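Local coordinates for malarial CLPB2 atpase/hsp101 protein (Plasmodium falciparum, PDB 4IRF) that forms, in this construct, the N-terminal cargo-binding domain of a ClpB-type AAA+ chaperone thought to use ATP in protein unfolding and translocation, at residues Leu117-Ser122 with Ala143-Lys148; His39-Leu44 with Glu125-Ile130. All coordinates share one frame; numbering follows the deposited sequence.

Interaction 1. Residues Leu117-Ser122 with Ala143-Lys148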
loop_
_atom_site.group_PDB
_atom_site.type_symbol
_atom_site.label_atom_id
_atom_site.label_comp_id
_atom_site.label_asym_id
_atom_site.label_seq_id
_atom_site.Cartn_x
_atom_site.Cartn_y
_atom_site.Cartn_z
ATOM N N LEU A 117 -6.099 2.711 -1.138
ATOM C CA LEU A 117 -5.231 1.624 -0.724
ATOM C C LEU A 117 -4.311 2.124 0.374
ATOM O O LEU A 117 -4.111 1.446 1.406
ATOM C CB LEU A 117 -4.459 1.092 -1.939
ATOM C CG LEU A 117 -3.584 -0.115 -1.732
ATOM C CD1 LEU A 117 -4.387 -1.295 -1.170
ATOM C CD2 LEU A 117 -2.990 -0.477 -3.063
ATOM N N LEU A 118 -3.788 3.349 0.212
ATOM C CA LEU A 118 -2.930 3.923 1.240
ATOM C C LEU A 118 -3.677 3.995 2.581
ATOM O O LEU A 118 -3.137 3.617 3.634
ATOM C CB LEU A 118 -2.388 5.305 0.796
ATOM C CG LEU A 118 -1.319 5.890 1.723
ATOM C CD1 LEU A 118 0.037 5.304 1.429
ATOM C CD2 LEU A 118 -1.301 7.403 1.584
ATOM N N SER A 119 -4.944 4.419 2.546
ATOM C CA SER A 119 -5.727 4.531 3.763
ATOM C C SER A 119 -5.906 3.147 4.396
ATOM O O SER A 119 -5.752 2.966 5.608
ATOM C CB SER A 119 -7.089 5.151 3.435
ATOM O OG SER A 119 -7.854 5.245 4.613
ATOM N N GLY A 120 -6.187 2.158 3.555
ATOM C CA GLY A 120 -6.342 0.793 4.034
ATOM C C GLY A 120 -5.082 0.235 4.676
ATOM O O GLY A 120 -5.117 -0.382 5.764
ATOM N N LEU A 121 -3.953 0.498 4.036
ATOM C CA LEU A 121 -2.665 0.044 4.562
ATOM C C LEU A 121 -2.340 0.613 5.937
ATOM O O LEU A 121 -1.656 -0.007 6.747
ATOM C CB LEU A 121 -1.569 0.430 3.573
ATOM C CG LEU A 121 -1.555 -0.387 2.308
ATOM C CD1 LEU A 121 -0.563 0.255 1.336
ATOM C CD2 LEU A 121 -1.169 -1.873 2.620
ATOM N N SER A 122 -2.836 1.817 6.216
ATOM C CA SER A 122 -2.576 2.443 7.497
ATOM C C SER A 122 -3.170 1.660 8.687
ATOM O O SER A 122 -2.771 1.878 9.821
ATOM C CB SER A 122 -3.027 3.902 7.487
ATOM O OG SER A 122 -4.440 4.012 7.508
ATOM N N ALA A 143 -6.624 13.943 4.889
ATOM C CA ALA A 143 -6.492 15.146 4.084
ATOM C C ALA A 143 -6.167 14.822 2.632
ATOM O O ALA A 143 -6.722 15.440 1.724
ATOM C CB ALA A 143 -5.472 16.101 4.690
ATOM N N ILE A 144 -5.267 13.851 2.408
ATOM C CA ILE A 144 -5.008 13.366 1.069
ATOM C C ILE A 144 -6.301 12.897 0.401
ATOM O O ILE A 144 -6.566 13.197 -0.772
ATOM C CB ILE A 144 -4.017 12.192 1.108
ATOM C CG1 ILE A 144 -2.645 12.697 1.545
ATOM C CG2 ILE A 144 -3.967 11.514 -0.240
ATOM C CD1 ILE A 144 -1.625 11.598 1.796
ATOM N N LEU A 145 -7.091 12.134 1.152
ATOM C CA LEU A 145 -8.343 11.606 0.620
ATOM C C LEU A 145 -9.344 12.710 0.338
ATOM O O LEU A 145 -9.998 12.685 -0.712
ATOM C CB LEU A 145 -8.967 10.599 1.580
ATOM C CG LEU A 145 -8.327 9.227 1.568
ATOM C CD1 LEU A 145 -9.060 8.287 2.506
ATOM C CD2 LEU A 145 -8.380 8.720 0.166
ATOM N N LYS A 146 -9.433 13.659 1.263
ATOM C CA LYS A 146 -10.328 14.816 1.123
ATOM C C LYS A 146 -9.914 15.657 -0.091
ATOM O O LYS A 146 -10.749 16.023 -0.921
ATOM C CB LYS A 146 -10.311 15.652 2.411
ATOM C CG LYS A 146 -11.196 16.907 2.400
ATOM C CD LYS A 146 -11.117 17.630 3.733
ATOM C CE LYS A 146 -11.999 18.872 3.749
ATOM N NZ LYS A 146 -11.626 19.843 2.674
ATOM N N ARG A 147 -8.628 15.913 -0.301
ATOM C CA ARG A 147 -8.223 16.658 -1.485
ATOM C C ARG A 147 -8.461 15.948 -2.778
ATOM O O ARG A 147 -8.790 16.543 -3.765
ATOM C CB ARG A 147 -6.734 17.024 -1.430
ATOM C CG ARG A 147 -6.295 17.829 -0.244
ATOM C CD ARG A 147 -4.928 18.434 -0.502
ATOM N NE ARG A 147 -3.888 17.457 -0.316
ATOM C CZ ARG A 147 -3.388 17.171 0.859
ATOM N NH1 ARG A 147 -3.800 17.817 1.908
ATOM N NH2 ARG A 147 -2.484 16.255 0.971
ATOM N N LYS A 148 -8.286 14.703 -2.759
ATOM C CA LYS A 148 -8.555 13.960 -3.948
ATOM C C LYS A 148 -10.029 14.078 -4.327
ATOM O O LYS A 148 -10.369 14.251 -5.447
ATOM C CB LYS A 148 -8.143 12.501 -3.794
ATOM C CG LYS A 148 -8.354 11.742 -5.054
ATOM C CD LYS A 148 -8.176 10.276 -4.815
ATOM C CE LYS A 148 -8.313 9.493 -6.080
ATOM N NZ LYS A 148 -7.232 9.686 -7.048
#
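S119 and L145 bring the two helical segments closest, with 8.2 Å between S119 CA and L145 CA. Two touches bridge the gap: L145 CD1 on S119, and L118 CD2 on I144 CD1. L145 CG lies anti to its own carbonyl carbon (chi1 -77°). From there CD1 extends to the serine and rests 3.8 Å from S119 CB. The same methyl passes S119 OG at 3.9 Å, so it lies alongside the short side chain. The second touch is methyl to methyl: L118 CD2 meets I144 CD1 end on at 4.2 Å. The contact is apolar and light. S119 is partly exposed, while L118, I144 and L145 are buried. The polar bonds lie around it. K148 NZ forms salt bridges with D113 and E115, so charge also links the region of helix 114-121 to helix 138-151. L118 also touches F131 of helix 125-133. Such side-by-side helix packing through aliphatic side chains belongs to the largely helical Clp N-terminal domain, where this contact joins helix 114-121 to the last helix, 138-151.

Interaction 2. Residues His39-Leu44 with Glu125-Ile130; sequences HILSAL and ELVNEI
L41 meets V127 where helix 37-46 passes helix 125-133. L41 CA and V127 CA are 7.3 Å apart, the nearest such pair in the two segments. This is the tight part of the contact. L41 CD2 lies 3.9 Å from V127 CG1 and 4.2 Å from V127 CG2, so one leucine methyl sits against both branches of the valine. L41 CB adds a touch to V127 CG2 at 4.2 Å. The two side chains meet at a slant. The valine torsion (chi1 165°) sets CG1 anti to the backbone N and CG2 anti to the carbonyl carbon, and both methyls take part.

One turn further along, the packing is looser. I130 CD1 comes only to 4.4 Å from L41 CD2. L41 thus carries the whole contribution of segment 39-44. All three touching residues are buried, and the touches between them are aliphatic.

Segment 125-130 has the more exposed outer side: E125 and E129 are exposed and N128 partly so. The CB of N128 is directed away from segment 39-44. The backbone N of V127 is hydrogen-bonded to D124 OD2 at the start of this helix. At the other segment, the CB of H39 is directed away from the contact, and its ND1 accepts a hydrogen bond from K36 N.

Further helices surround the pair. I40 and A43 face helix 14-29, I40 and L44 also face helix 114-121, and S42 and I130 touch helix 61-74. Helix 37-46 follows strand 34-35, which pairs in parallel with strand 88-89.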
loop_
_atom_site.group_PDB
_atom_site.type_symbol
_atom_site.label_atom_id
_atom_site.label_comp_id
_atom_site.label_asym_id
_atom_site.label_seq_id
_atom_site.Cartn_x
_atom_site.Cartn_y
_atom_site.Cartn_z
ATOM N N HIS A 39 4.314 -5.688 2.144
ATOM C CA HIS A 39 4.664 -5.942 0.749
ATOM C C HIS A 39 3.945 -5.031 -0.221
ATOM O O HIS A 39 4.512 -4.622 -1.242
ATOM C CB HIS A 39 4.364 -7.394 0.376
ATOM C CG HIS A 39 5.035 -8.368 1.268
ATOM N ND1 HIS A 39 4.379 -9.447 1.834
ATOM C CD2 HIS A 39 6.322 -8.440 1.693
ATOM C CE1 HIS A 39 5.230 -10.109 2.598
ATOM N NE2 HIS A 39 6.420 -9.525 2.520
ATOM N N ILE A 40 2.675 -4.744 0.077
ATOM C CA ILE A 40 1.908 -3.839 -0.737
ATOM C C ILE A 40 2.477 -2.432 -0.615
ATOM O O ILE A 40 2.575 -1.743 -1.635
ATOM C CB ILE A 40 0.436 -3.821 -0.355
ATOM C CG1 ILE A 40 -0.139 -5.229 -0.619
ATOM C CG2 ILE A 40 -0.304 -2.757 -1.164
ATOM C CD1 ILE A 40 -1.617 -5.305 -0.293
ATOM N N LEU A 41 2.840 -2.053 0.615
ATOM C CA LEU A 41 3.471 -0.712 0.836
ATOM C C LEU A 41 4.759 -0.567 0.004
ATOM O O LEU A 41 4.954 0.466 -0.663
ATOM C CB LEU A 41 3.697 -0.440 2.323
ATOM C CG LEU A 41 4.410 0.898 2.544
ATOM C CD1 LEU A 41 3.609 2.046 1.984
ATOM C CD2 LEU A 41 4.726 1.106 3.992
ATOM N N SER A 42 5.597 -1.607 -0.006
ATOM C CA SER A 42 6.842 -1.568 -0.801
ATOM C C SER A 42 6.506 -1.254 -2.249
ATOM O O SER A 42 7.074 -0.344 -2.864
ATOM C CB SER A 42 7.560 -2.915 -0.727
ATOM O OG SER A 42 8.737 -2.923 -1.528
ATOM N N ALA A 43 5.518 -1.982 -2.790
ATOM C CA ALA A 43 5.053 -1.784 -4.161
ATOM C C ALA A 43 4.465 -0.385 -4.434
ATOM O O ALA A 43 4.657 0.206 -5.498
ATOM C CB ALA A 43 4.026 -2.882 -4.517
ATOM N N LEU A 44 3.707 0.120 -3.474
ATOM C CA LEU A 44 3.020 1.389 -3.635
ATOM C C LEU A 44 4.075 2.491 -3.669
ATOM O O LEU A 44 4.074 3.303 -4.601
ATOM C CB LEU A 44 2.006 1.566 -2.498
ATOM C CG LEU A 44 1.008 2.701 -2.688
ATOM C CD1 LEU A 44 -0.327 2.364 -2.039
ATOM C CD2 LEU A 44 1.584 3.942 -2.039
ATOM N N GLU A 125 -0.363 -2.610 11.618
ATOM C CA GLU A 125 0.463 -2.034 12.685
ATOM C C GLU A 125 1.889 -1.728 12.234
ATOM O O GLU A 125 2.436 -0.679 12.587
ATOM C CB GLU A 125 0.473 -2.938 13.917
ATOM C CG GLU A 125 -0.869 -3.084 14.627
ATOM C CD GLU A 125 -0.841 -4.243 15.615
ATOM O OE1 GLU A 125 0.044 -5.111 15.473
ATOM O OE2 GLU A 125 -1.664 -4.302 16.544
ATOM N N LEU A 126 2.488 -2.631 11.461
ATOM C CA LEU A 126 3.835 -2.432 10.946
ATOM C C LEU A 126 3.873 -1.249 9.987
ATOM O O LEU A 126 4.768 -0.387 10.072
ATOM C CB LEU A 126 4.311 -3.707 10.228
ATOM C CG LEU A 126 5.688 -3.666 9.561
ATOM C CD1 LEU A 126 6.733 -3.215 10.580
ATOM C CD2 LEU A 126 6.026 -5.063 9.035
ATOM N N VAL A 127 2.901 -1.198 9.077
ATOM C CA VAL A 127 2.861 -0.115 8.093
ATOM C C VAL A 127 2.580 1.180 8.827
ATOM O O VAL A 127 3.190 2.211 8.522
ATOM C CB VAL A 127 1.774 -0.324 7.032
ATOM C CG1 VAL A 127 1.511 0.975 6.270
ATOM C CG2 VAL A 127 2.151 -1.468 6.073
ATOM N N ASN A 128 1.690 1.143 9.820
ATOM C CA ASN A 128 1.361 2.382 10.496
ATOM C C ASN A 128 2.524 2.939 11.328
ATOM O O ASN A 128 2.651 4.151 11.462
ATOM C CB ASN A 128 0.120 2.273 11.353
ATOM C CG ASN A 128 -0.541 3.602 11.523
ATOM O OD1 ASN A 128 -0.925 4.229 10.535
ATOM N ND2 ASN A 128 -0.642 4.068 12.754
ATOM N N GLU A 129 3.364 2.056 11.861
ATOM C CA GLU A 129 4.586 2.495 12.560
ATOM C C GLU A 129 5.425 3.293 11.576
ATOM O O GLU A 129 5.884 4.416 11.856
ATOM C CB GLU A 129 5.340 1.277 13.124
ATOM C CG GLU A 129 4.659 0.719 14.401
ATOM C CD GLU A 129 5.113 -0.687 14.829
ATOM O OE1 GLU A 129 5.964 -1.316 14.155
ATOM O OE2 GLU A 129 4.598 -1.169 15.868
ATOM N N ILE A 130 5.577 2.744 10.384
ATOM C CA ILE A 130 6.382 3.405 9.365
ATOM C C ILE A 130 5.815 4.775 9.004
ATOM O O ILE A 130 6.550 5.772 8.995
ATOM C CB ILE A 130 6.514 2.544 8.110
ATOM C CG1 ILE A 130 7.384 1.308 8.426
ATOM C CG2 ILE A 130 7.083 3.367 6.955
ATOM C CD1 ILE A 130 7.408 0.267 7.340
#

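How the interactions relate
Both contacts are mainly buried and apolar; interaction 2 is purely aliphatic. Both join helices of the Clp N-terminal domain. Interaction 2 lies deeper, its centre about 6 Å from the centre of the chain, against about 10 Å for the centre of interaction 1. The contact centres are about 14 Å apart. Interaction 1 includes a partly exposed serine, and charged pairs lie beside it, outside the contact itself. Interaction 2 meets through leucine, valine and isoleucine alone. No helix is shared, but helix 114-121 bears on both: L121 packs on I40 and L44, and its backbone O touches V127. The segments alternate along the chain, and helix 125-133 lies in sequence between the two helices of interaction 1.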